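PDB 4WV3: anthranilate-CoA ligase from Stigmatella aurantiaca, which belongs to the ANL superfamily of AMP-binding enzymes and binds 3UK in a pocket lined by both its large N-terminal and small C-terminal domains. Local coordinates for residues A[292-297]-A[504-509]; A[315-320]-A[337-342]; A[296-301]-A[432-437]. All blocks are in the same frame, centred on the assembly; numbering follows the deposited sequence.

Contact 1 of 3, residues A[292-297]-A[504-509]; sequences SASEAL and TGKIQR. With 3UK (5'-O-[(S)-[(2-aminobenzoyl)oxy](hydroxy)phosphoryl]adenosine), chain C.
Ala293 lays its methyl against the benzoyl ring of 3UK, CB 3.6 Å from C28, just ahead of the residues that meet 504-509. Ser294 OG, anti to its own backbone N (chi1 -164°), donates to Thr504 O at 2.4 Å, in the plane of that carbonyl, and also lies beside Lys506 CG. Thr504, Gly505 and Lys506 close the A10 core motif of the ANL C-terminal domain. The Lys506 chain runs straight until it kinks at chi4 (-61°), which brings NZ in among the 3UK oxygens: it donates to O09 at 2.6 Å and to O01 at 3.2 Å, and weakly to O06. Glu295, extended beyond CG, meets Arg509 tip to tip, carboxylate and guanidinium planes 44° apart. The salt bridge is end-on, with NH2 of Arg509 2.9 Å from OE1 of Glu295 and NH1 of Arg509 3.0 Å from OE2. Glu295 OE2 has a second donor in Ile507 N at 2.7 Å, and all three N-H groups come from above the carboxylate plane. Arg509 NH2 also bridges to Glu430. At Ala296 the loop passes the adenine, CB 3.8 Å from C17 of 3UK.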
loop_
_atom_site.group_PDB
_atom_site.type_symbol
_atom_site.label_atom_id
_atom_site.label_comp_id
_atom_site.label_asym_id
_atom_site.label_seq_id
_atom_site.Cartn_x
_atom_site.Cartn_y
_atom_site.Cartn_z
ATOM N N SER A 292 -0.715 -9.788 3.386
ATOM C CA SER A 292 0.200 -8.840 4.013
ATOM C C SER A 292 1.168 -8.251 2.993
ATOM O O SER A 292 1.641 -8.955 2.100
ATOM C CB SER A 292 0.984 -9.513 5.142
ATOM O OG SER A 292 1.904 -8.613 5.731
ATOM N N ALA A 293 1.457 -6.961 3.130
ATOM C CA ALA A 293 2.391 -6.286 2.234
ATOM C C ALA A 293 2.750 -4.930 2.836
ATOM O O ALA A 293 2.301 -4.596 3.930
ATOM C CB ALA A 293 1.697 -5.884 0.943
ATOM N N SER A 294 3.537 -4.149 2.103
ATOM C CA SER A 294 4.027 -2.869 2.592
ATOM C C SER A 294 5.453 -3.074 3.075
ATOM O O SER A 294 6.385 -2.417 2.613
ATOM C CB SER A 294 3.149 -2.354 3.733
ATOM O OG SER A 294 3.370 -0.973 3.964
ATOM N N GLU A 295 5.608 -4.009 4.005
ATOM C CA GLU A 295 6.925 -4.459 4.453
ATOM C C GLU A 295 6.920 -5.971 4.649
ATOM O O GLU A 295 5.856 -6.589 4.710
ATOM C CB GLU A 295 7.350 -3.752 5.745
ATOM C CG GLU A 295 7.748 -2.293 5.563
ATOM C CD GLU A 295 8.519 -1.741 6.749
ATOM O OE1 GLU A 295 8.956 -2.543 7.600
ATOM O OE2 GLU A 295 8.690 -0.508 6.829
ATOM N N ALA A 296 8.106 -6.563 4.747
ATOM C CA ALA A 296 8.233 -8.012 4.880
ATOM C C ALA A 296 7.551 -8.537 6.142
ATOM O O ALA A 296 7.789 -8.038 7.241
ATOM C CB ALA A 296 9.698 -8.421 4.858
ATOM N N LEU A 297 6.696 -9.541 5.970
ATOM C CA LEU A 297 6.006 -10.165 7.093
ATOM C C LEU A 297 6.895 -11.204 7.767
ATOM O O LEU A 297 7.246 -12.214 7.156
ATOM C CB LEU A 297 4.704 -10.822 6.629
ATOM C CG LEU A 297 3.915 -11.569 7.709
ATOM C CD1 LEU A 297 3.254 -10.594 8.674
ATOM C CD2 LEU A 297 2.886 -12.501 7.089
ATOM N N THR A 504 1.198 4.249 5.127
ATOM C CA THR A 504 1.105 3.028 4.337
ATOM C C THR A 504 1.632 1.825 5.115
ATOM O O THR A 504 1.873 0.761 4.546
ATOM C CB THR A 504 1.869 3.159 3.009
ATOM O OG1 THR A 504 3.243 3.471 3.273
ATOM C CG2 THR A 504 1.261 4.260 2.155
ATOM N N GLY A 505 1.811 2.006 6.420
ATOM C CA GLY A 505 2.224 0.923 7.293
ATOM C C GLY A 505 3.701 0.592 7.212
ATOM O O GLY A 505 4.103 -0.543 7.474
ATOM N N LYS A 506 4.511 1.581 6.852
ATOM C CA LYS A 506 5.955 1.392 6.774
ATOM C C LYS A 506 6.650 2.030 7.969
ATOM O O LYS A 506 6.067 2.856 8.668
ATOM C CB LYS A 506 6.512 1.998 5.485
ATOM C CG LYS A 506 5.964 1.387 4.211
ATOM C CD LYS A 506 6.590 2.038 2.989
ATOM C CE LYS A 506 5.990 1.496 1.704
ATOM N NZ LYS A 506 6.202 0.031 1.561
ATOM N N ILE A 507 7.900 1.642 8.196
ATOM C CA ILE A 507 8.718 2.274 9.222
ATOM C C ILE A 507 9.766 3.168 8.572
ATOM O O ILE A 507 10.568 2.709 7.759
ATOM C CB ILE A 507 9.409 1.235 10.122
ATOM C CG1 ILE A 507 8.371 0.476 10.950
ATOM C CG2 ILE A 507 10.419 1.910 11.036
ATOM C CD1 ILE A 507 8.971 -0.517 11.921
ATOM N N GLN A 508 9.748 4.448 8.927
ATOM C CA GLN A 508 10.684 5.415 8.365
ATOM C C GLN A 508 12.056 5.299 9.017
ATOM O O GLN A 508 12.414 6.093 9.887
ATOM C CB GLN A 508 10.138 6.835 8.519
ATOM C CG GLN A 508 8.880 7.095 7.711
ATOM C CD GLN A 508 8.243 8.431 8.034
ATOM O OE1 GLN A 508 8.295 8.898 9.172
ATOM N NE2 GLN A 508 7.639 9.058 7.029
ATOM N N ARG A 509 12.824 4.304 8.583
ATOM C CA ARG A 509 14.137 4.034 9.157
ATOM C C ARG A 509 15.153 5.129 8.846
ATOM O O ARG A 509 16.178 5.239 9.519
ATOM C CB ARG A 509 14.655 2.675 8.683
ATOM C CG ARG A 509 13.863 1.502 9.232
ATOM C CD ARG A 509 14.191 0.211 8.503
ATOM N NE ARG A 509 13.363 -0.895 8.975
ATOM C CZ ARG A 509 12.112 -1.111 8.583
ATOM N NH1 ARG A 509 11.537 -0.293 7.711
ATOM N NH2 ARG A 509 11.432 -2.142 9.065
HETATM C C10 3UK C . 8.306 -2.485 0.134
HETATM C C15 3UK C . 7.723 -4.844 0.688
HETATM C C17 3UK C . 8.870 -6.688 1.611
HETATM C C21 3UK C . 9.312 -2.682 -0.966
HETATM C C26 3UK C . 2.672 -1.962 -2.233
HETATM C C28 3UK C . 1.717 -4.178 -2.171
HETATM O O01 3UK C . 3.947 -0.816 -0.531
HETATM C C02 3UK C . 3.700 -0.889 -1.714
HETATM O O03 3UK C . 4.026 0.195 -2.575
HETATM P P04 3UK C . 4.945 1.394 -2.076
HETATM O O05 3UK C . 5.079 2.435 -3.232
HETATM O O06 3UK C . 6.420 0.900 -1.678
HETATM C C07 3UK C . 6.947 -0.302 -2.260
HETATM C C08 3UK C . 8.091 -0.772 -1.408
HETATM O O09 3UK C . 7.588 -1.292 -0.158
HETATM N N11 3UK C . 7.405 -3.590 0.198
HETATM C C12 3UK C . 6.098 -3.582 -0.201
HETATM N N13 3UK C . 5.575 -4.819 0.026
HETATM C C14 3UK C . 6.562 -5.620 0.576
HETATM N N16 3UK C . 8.854 -5.392 1.203
HETATM N N18 3UK C . 7.806 -7.474 1.533
HETATM C C19 3UK C . 6.649 -7.007 1.037
HETATM N N20 3UK C . 5.514 -7.857 0.957
HETATM O O22 3UK C . 10.572 -2.188 -0.553
HETATM C C23 3UK C . 8.800 -1.884 -2.068
HETATM O O24 3UK C . 9.893 -1.380 -2.861
HETATM O O25 3UK C . 4.289 2.078 -0.888
HETATM C C27 3UK C . 2.647 -3.223 -1.691
HETATM C C29 3UK C . 0.803 -3.832 -3.223
HETATM C C30 3UK C . 0.830 -2.571 -3.768
HETATM C C31 3UK C . 1.757 -1.614 -3.287
HETATM N N32 3UK C . 1.786 -0.271 -3.865
#

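Contact 2 of 3, residues A[315-320]-A[337-342]; sequences DGIGCT and GSSGKP. With 3UK (5'-O-[(S)-[(2-aminobenzoyl)oxy](hydroxy)phosphoryl]adenosine), chain C.
Residues 315-320, at the adenylate-facing end of strand 313-318 and the turn after it, hold most of the A5 core motif of ANL enzymes, here reading Asp-Gly-Ile-Gly-Cys-Thr. The first shell is 3UK itself. The adenine amino nitrogen N20 is read by two acceptors: it donates to Asp315 OD1 at 2.9 Å, and more weakly to Gly316 O at 2.8 Å. Ile317 packs against one face of the purine, CB and CG1 towards the ring, with CG1 anti to the backbone N (chi1 175°) and 3.6 Å from C14 of 3UK. Gly318, with no side chain, passes its backbone close along the benzoyl ring. At the far end Thr320 grips one phosphoryl oxygen twice, through its backbone N and through OG1, which donates to O05 of 3UK at 2.6 Å.

The second shell fixes the rotation of the Asp315 carboxylate. CG anti to the backbone N (chi1 -180°) carries the carboxylate between adenine and loop, and chi2 of 32° turns OD1 to N20 and OD2 to 337-340. OD2 reaches that loop through water: one molecule, 3.0 Å from OD2 of Asp315, donates to it and accepts from Ser339 OG; another lies 2.7 Å from OD2 of Asp315 and accepts from Gly337 N at 3.1 Å. Ser338 O lies near OD2 too, but both are acceptors and do not bond. Asn329 ND2 serves Ser338 O and Asp315 O alike, tying loop to strand, and Ser339 OG has a further partner in Tyr399 OH. A buried apolar touch completes the contact: Ile317 CG2, in the crowded position between backbone N and carbonyl carbon, meets Ser339 CB at 4.0 Å.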
loop_
_atom_site.group_PDB
_atom_site.type_symbol
_atom_site.label_atom_id
_atom_site.label_comp_id
_atom_site.label_asym_id
_atom_site.label_seq_id
_atom_site.Cartn_x
_atom_site.Cartn_y
_atom_site.Cartn_z
ATOM N N ASP A 315 1.713 -13.271 1.984
ATOM C CA ASP A 315 2.654 -12.160 1.896
ATOM C C ASP A 315 3.167 -12.000 0.471
ATOM O O ASP A 315 3.615 -12.963 -0.151
ATOM C CB ASP A 315 3.830 -12.370 2.852
ATOM C CG ASP A 315 4.836 -11.230 2.802
ATOM O OD1 ASP A 315 4.420 -10.075 2.563
ATOM O OD2 ASP A 315 6.042 -11.488 3.001
ATOM N N GLY A 316 3.099 -10.775 -0.041
ATOM C CA GLY A 316 3.575 -10.479 -1.378
ATOM C C GLY A 316 4.068 -9.050 -1.492
ATOM O O GLY A 316 3.478 -8.136 -0.916
ATOM N N ILE A 317 5.157 -8.854 -2.229
ATOM C CA ILE A 317 5.712 -7.517 -2.402
ATOM C C ILE A 317 5.174 -6.825 -3.652
ATOM O O ILE A 317 5.173 -7.389 -4.747
ATOM C CB ILE A 317 7.262 -7.519 -2.421
ATOM C CG1 ILE A 317 7.793 -6.117 -2.733
ATOM C CG2 ILE A 317 7.795 -8.521 -3.428
ATOM C CD1 ILE A 317 9.299 -6.042 -2.854
ATOM N N GLY A 318 4.700 -5.599 -3.467
ATOM C CA GLY A 318 4.265 -4.771 -4.572
ATOM C C GLY A 318 4.798 -3.365 -4.400
ATOM O O GLY A 318 5.341 -3.023 -3.350
ATOM N N CYS A 319 4.657 -2.551 -5.437
ATOM C CA CYS A 319 5.050 -1.152 -5.358
ATOM C C CYS A 319 4.088 -0.316 -6.185
ATOM O O CYS A 319 3.391 -0.839 -7.055
ATOM C CB CYS A 319 6.492 -0.955 -5.832
ATOM S SG CYS A 319 6.788 -1.355 -7.568
ATOM N N THR A 320 4.046 0.981 -5.906
ATOM C CA THR A 320 3.120 1.872 -6.590
ATOM C C THR A 320 3.496 2.022 -8.064
ATOM O O THR A 320 2.632 2.235 -8.916
ATOM C CB THR A 320 3.058 3.248 -5.899
ATOM O OG1 THR A 320 2.840 3.064 -4.495
ATOM C CG2 THR A 320 1.930 4.094 -6.475
ATOM N N GLY A 337 7.827 -15.806 6.014
ATOM C CA GLY A 337 8.955 -14.899 6.095
ATOM C C GLY A 337 9.463 -14.456 4.737
ATOM O O GLY A 337 10.210 -13.483 4.633
ATOM N N SER A 338 9.056 -15.170 3.691
ATOM C CA SER A 338 9.516 -14.872 2.339
ATOM C C SER A 338 8.443 -14.164 1.520
ATOM O O SER A 338 7.276 -14.119 1.909
ATOM C CB SER A 338 9.940 -16.156 1.624
ATOM O OG SER A 338 8.816 -16.972 1.346
ATOM N N SER A 339 8.850 -13.618 0.378
ATOM C CA SER A 339 7.927 -12.947 -0.528
ATOM C C SER A 339 7.330 -13.935 -1.527
ATOM O O SER A 339 6.580 -13.548 -2.421
ATOM C CB SER A 339 8.633 -11.812 -1.271
ATOM O OG SER A 339 9.102 -10.826 -0.370
ATOM N N GLY A 340 7.679 -15.208 -1.373
ATOM C CA GLY A 340 7.115 -16.261 -2.196
ATOM C C GLY A 340 7.812 -16.480 -3.527
ATOM O O GLY A 340 9.039 -16.436 -3.618
ATOM N N LYS A 341 7.011 -16.717 -4.560
ATOM C CA LYS A 341 7.515 -17.044 -5.888
ATOM C C LYS A 341 7.126 -15.955 -6.886
ATOM O O LYS A 341 6.194 -15.189 -6.634
ATOM C CB LYS A 341 6.946 -18.395 -6.337
ATOM C CG LYS A 341 7.371 -19.575 -5.477
ATOM C CD LYS A 341 8.804 -19.983 -5.772
ATOM C CE LYS A 341 9.231 -21.167 -4.916
ATOM N NZ LYS A 341 8.349 -22.349 -5.116
ATOM N N PRO A 342 7.845 -15.874 -8.019
ATOM C CA PRO A 342 7.506 -14.912 -9.074
ATOM C C PRO A 342 6.087 -15.105 -9.601
ATOM O O PRO A 342 5.646 -16.239 -9.791
ATOM C CB PRO A 342 8.514 -15.238 -10.177
ATOM C CG PRO A 342 9.674 -15.822 -9.463
ATOM C CD PRO A 342 9.098 -16.593 -8.314
HETATM C C10 3UK C . 8.306 -2.485 0.134
HETATM C C15 3UK C . 7.723 -4.844 0.688
HETATM C C17 3UK C . 8.870 -6.688 1.611
HETATM C C21 3UK C . 9.312 -2.682 -0.966
HETATM C C26 3UK C . 2.672 -1.962 -2.233
HETATM C C28 3UK C . 1.717 -4.178 -2.171
HETATM O O01 3UK C . 3.947 -0.816 -0.531
HETATM C C02 3UK C . 3.700 -0.889 -1.714
HETATM O O03 3UK C . 4.026 0.195 -2.575
HETATM P P04 3UK C . 4.945 1.394 -2.076
HETATM O O05 3UK C . 5.079 2.435 -3.232
HETATM O O06 3UK C . 6.420 0.900 -1.678
HETATM C C07 3UK C . 6.947 -0.302 -2.260
HETATM C C08 3UK C . 8.091 -0.772 -1.408
HETATM O O09 3UK C . 7.588 -1.292 -0.158
HETATM N N11 3UK C . 7.405 -3.590 0.198
HETATM C C12 3UK C . 6.098 -3.582 -0.201
HETATM N N13 3UK C . 5.575 -4.819 0.026
HETATM C C14 3UK C . 6.562 -5.620 0.576
HETATM N N16 3UK C . 8.854 -5.392 1.203
HETATM N N18 3UK C . 7.806 -7.474 1.533
HETATM C C19 3UK C . 6.649 -7.007 1.037
HETATM N N20 3UK C . 5.514 -7.857 0.957
HETATM O O22 3UK C . 10.572 -2.188 -0.553
HETATM C C23 3UK C . 8.800 -1.884 -2.068
HETATM O O24 3UK C . 9.893 -1.380 -2.861
HETATM O O25 3UK C . 4.289 2.078 -0.888
HETATM C C27 3UK C . 2.647 -3.223 -1.691
HETATM C C29 3UK C . 0.803 -3.832 -3.223
HETATM C C30 3UK C . 0.830 -2.571 -3.768
HETATM C C31 3UK C . 1.757 -1.614 -3.287
HETATM N N32 3UK C . 1.786 -0.271 -3.865
HETATM O O HOH W 1 8.563 -10.297 1.962
HETATM O O HOH W 2 5.981 -13.668 4.657
#

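Contact 3 of 3, residues A[296-301]-A[432-437]. With 3UK (5'-O-[(S)-[(2-aminobenzoyl)oxy](hydroxy)phosphoryl]adenosine), chain C.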
loop_
_atom_site.group_PDB
_atom_site.type_symbol
_atom_site.label_atom_id
_atom_site.label_comp_id
_atom_site.label_asym_id
_atom_site.label_seq_id
_atom_site.Cartn_x
_atom_site.Cartn_y
_atom_site.Cartn_z
ATOM N N ALA A 296 8.106 -6.563 4.747
ATOM C CA ALA A 296 8.233 -8.012 4.880
ATOM C C ALA A 296 7.551 -8.537 6.142
ATOM O O ALA A 296 7.789 -8.038 7.241
ATOM C CB ALA A 296 9.698 -8.421 4.858
ATOM N N LEU A 297 6.696 -9.541 5.970
ATOM C CA LEU A 297 6.006 -10.165 7.093
ATOM C C LEU A 297 6.895 -11.204 7.767
ATOM O O LEU A 297 7.246 -12.214 7.156
ATOM C CB LEU A 297 4.704 -10.822 6.629
ATOM C CG LEU A 297 3.915 -11.569 7.709
ATOM C CD1 LEU A 297 3.254 -10.594 8.674
ATOM C CD2 LEU A 297 2.886 -12.501 7.089
ATOM N N PRO A 298 7.264 -10.955 9.034
ATOM C CA PRO A 298 8.105 -11.876 9.805
ATOM C C PRO A 298 7.449 -13.245 9.945
ATOM O O PRO A 298 6.224 -13.331 10.047
ATOM C CB PRO A 298 8.200 -11.197 11.175
ATOM C CG PRO A 298 7.914 -9.760 10.913
ATOM C CD PRO A 298 6.903 -9.757 9.812
ATOM N N ALA A 299 8.259 -14.298 9.946
ATOM C CA ALA A 299 7.747 -15.657 10.071
ATOM C C ALA A 299 7.030 -15.848 11.402
ATOM O O ALA A 299 6.038 -16.572 11.484
ATOM C CB ALA A 299 8.875 -16.664 9.924
ATOM N N ALA A 300 7.534 -15.183 12.438
ATOM C CA ALA A 300 6.950 -15.270 13.773
ATOM C C ALA A 300 5.524 -14.732 13.793
ATOM O O ALA A 300 4.672 -15.237 14.524
ATOM C CB ALA A 300 7.815 -14.523 14.780
ATOM N N LEU A 301 5.269 -13.708 12.986
ATOM C CA LEU A 301 3.931 -13.135 12.884
ATOM C C LEU A 301 2.999 -14.026 12.072
ATOM O O LEU A 301 1.802 -14.104 12.354
ATOM C CB LEU A 301 3.983 -11.732 12.276
ATOM C CG LEU A 301 4.143 -10.583 13.271
ATOM C CD1 LEU A 301 4.108 -9.243 12.552
ATOM C CD2 LEU A 301 3.059 -10.650 14.337
ATOM N N THR A 432 14.308 -11.667 13.649
ATOM C CA THR A 432 14.814 -12.456 14.762
ATOM C C THR A 432 14.358 -11.864 16.091
ATOM O O THR A 432 13.944 -12.590 16.996
ATOM C CB THR A 432 16.352 -12.541 14.736
ATOM O OG1 THR A 432 16.773 -13.244 13.560
ATOM C CG2 THR A 432 16.872 -13.268 15.965
ATOM N N LEU A 433 14.429 -10.541 16.198
ATOM C CA LEU A 433 14.027 -9.840 17.413
ATOM C C LEU A 433 12.550 -10.053 17.734
ATOM O O LEU A 433 12.172 -10.192 18.898
ATOM C CB LEU A 433 14.318 -8.344 17.286
ATOM C CG LEU A 433 15.785 -7.914 17.309
ATOM C CD1 LEU A 433 15.931 -6.498 16.783
ATOM C CD2 LEU A 433 16.338 -8.013 18.718
ATOM N N ILE A 434 11.721 -10.083 16.697
ATOM C CA ILE A 434 10.277 -10.189 16.882
ATOM C C ILE A 434 9.854 -11.589 17.336
ATOM O O ILE A 434 8.716 -11.797 17.755
ATOM C CB ILE A 434 9.511 -9.782 15.602
ATOM C CG1 ILE A 434 8.122 -9.242 15.953
ATOM C CG2 ILE A 434 9.436 -10.947 14.623
ATOM C CD1 ILE A 434 7.366 -8.679 14.769
ATOM N N GLN A 435 10.778 -12.544 17.258
ATOM C CA GLN A 435 10.518 -13.897 17.737
ATOM C C GLN A 435 10.314 -13.915 19.249
ATOM O O GLN A 435 9.562 -14.739 19.770
ATOM C CB GLN A 435 11.655 -14.844 17.349
ATOM C CG GLN A 435 11.727 -15.154 15.865
ATOM C CD GLN A 435 12.891 -16.059 15.515
ATOM O OE1 GLN A 435 13.783 -16.287 16.333
ATOM N NE2 GLN A 435 12.888 -16.582 14.295
ATOM N N HIS A 436 10.986 -13.005 19.948
ATOM C CA HIS A 436 10.809 -12.878 21.389
ATOM C C HIS A 436 9.407 -12.358 21.689
ATOM O O HIS A 436 8.988 -11.339 21.139
ATOM C CB HIS A 436 11.864 -11.949 21.990
ATOM C CG HIS A 436 11.944 -12.018 23.483
ATOM N ND1 HIS A 436 11.008 -11.428 24.307
ATOM C CD2 HIS A 436 12.842 -12.614 24.303
ATOM C CE1 HIS A 436 11.329 -11.655 25.567
ATOM N NE2 HIS A 436 12.438 -12.372 25.592
ATOM N N PRO A 437 8.678 -13.057 22.573
ATOM C CA PRO A 437 7.255 -12.807 22.837
ATOM C C PRO A 437 6.957 -11.445 23.463
ATOM O O PRO A 437 5.793 -11.049 23.516
ATOM C CB PRO A 437 6.882 -13.925 23.816
ATOM C CG PRO A 437 8.166 -14.287 24.477
ATOM C CD PRO A 437 9.211 -14.142 23.415
HETATM C C10 3UK C . 8.306 -2.485 0.134
HETATM C C15 3UK C . 7.723 -4.844 0.688
HETATM C C17 3UK C . 8.870 -6.688 1.611
HETATM C C21 3UK C . 9.312 -2.682 -0.966
HETATM C C26 3UK C . 2.672 -1.962 -2.233
HETATM C C28 3UK C . 1.717 -4.178 -2.171
HETATM O O01 3UK C . 3.947 -0.816 -0.531
HETATM C C02 3UK C . 3.700 -0.889 -1.714
HETATM O O03 3UK C . 4.026 0.195 -2.575
HETATM P P04 3UK C . 4.945 1.394 -2.076
HETATM O O05 3UK C . 5.079 2.435 -3.232
HETATM O O06 3UK C . 6.420 0.900 -1.678
HETATM C C07 3UK C . 6.947 -0.302 -2.260
HETATM C C08 3UK C . 8.091 -0.772 -1.408
HETATM O O09 3UK C . 7.588 -1.292 -0.158
HETATM N N11 3UK C . 7.405 -3.590 0.198
HETATM C C12 3UK C . 6.098 -3.582 -0.201
HETATM N N13 3UK C . 5.575 -4.819 0.026
HETATM C C14 3UK C . 6.562 -5.620 0.576
HETATM N N16 3UK C . 8.854 -5.392 1.203
HETATM N N18 3UK C . 7.806 -7.474 1.533
HETATM C C19 3UK C . 6.649 -7.007 1.037
HETATM N N20 3UK C . 5.514 -7.857 0.957
HETATM O O22 3UK C . 10.572 -2.188 -0.553
HETATM C C23 3UK C . 8.800 -1.884 -2.068
HETATM O O24 3UK C . 9.893 -1.380 -2.861
HETATM O O25 3UK C . 4.289 2.078 -0.888
HETATM C C27 3UK C . 2.647 -3.223 -1.691
HETATM C C29 3UK C . 0.803 -3.832 -3.223
HETATM C C30 3UK C . 0.830 -2.571 -3.768
HETATM C C31 3UK C . 1.757 -1.614 -3.287
HETATM N N32 3UK C . 1.786 -0.271 -3.865
#
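Thr432 O is held by two donors: Gln435 N, 3.2 Å from Thr432 O, comes from the same segment, and His479 NE2 comes from helix 470-483. The next carbonyl is used as well, since Leu433 O accepts from His436 N and closes a type I beta turn over Leu433 to His436. These bonds all lie within the C-terminal domain; they shape the turn that presents Ile434 to residues 298-301.

The meeting itself is apolar, and it joins the N-terminal and C-terminal domains of this ANL enzyme near the surface. Ile434 carries most of it, its two branches serving different partners. With CG1 anti to the backbone N (chi1 -152°), CG2 falls in the crowded position between N and the carbonyl carbon and fits between two residues at the start of helix 299-309, 3.7 Å from Pro298 CB and 3.9 Å from Ala300 CB. The longer branch ends in CD1, which lies 4.0 Å from Leu301 CD1 and also touches Pro298 CG. Pro298 and Leu301 each cross the isoleucine at about a right angle. Pro298 is the N-cap residue of helix 299-309, so Ile434 meets the helix at its first turn. At the exposed side of the patch Ala300 CB rests 4.1 Å from Gln435 CA, with Gln435 CG alongside; the amide OE1 of Gln435 has a weak bond to Lys483.

Behind the first segment stands helix 267-274, where Pro298 leans on Pro267 and Leu301 on Ala271 and Leu274; behind the second, Leu433 packs on Cys442 and Val444 of strand 439-448 and on Cys480 of helix 470-483.

In the fold
Contacts 1 and 2 line the 3UK pocket; contact 3 lies outside it and approaches the ligand only through Ala296, which it shares with contact 1. The centres of contacts 1 and 2 are about 12 Å apart, and the adenine sits between them, its opposite faces met by Ala296 and Ile317. They are joined directly, because strands 289-292 and 313-318 are neighbours in the mixed sheet and Ser292 O lies 3.2 Å from Gly316 N, probably hydrogen-bonded. The centre of contact 3 lies about 14 Å from that of contact 1 and about 17 Å from that of contact 2. Contacts 1 and 3 both bring the C-terminal domain against the loop and helix that follow strand 289-292.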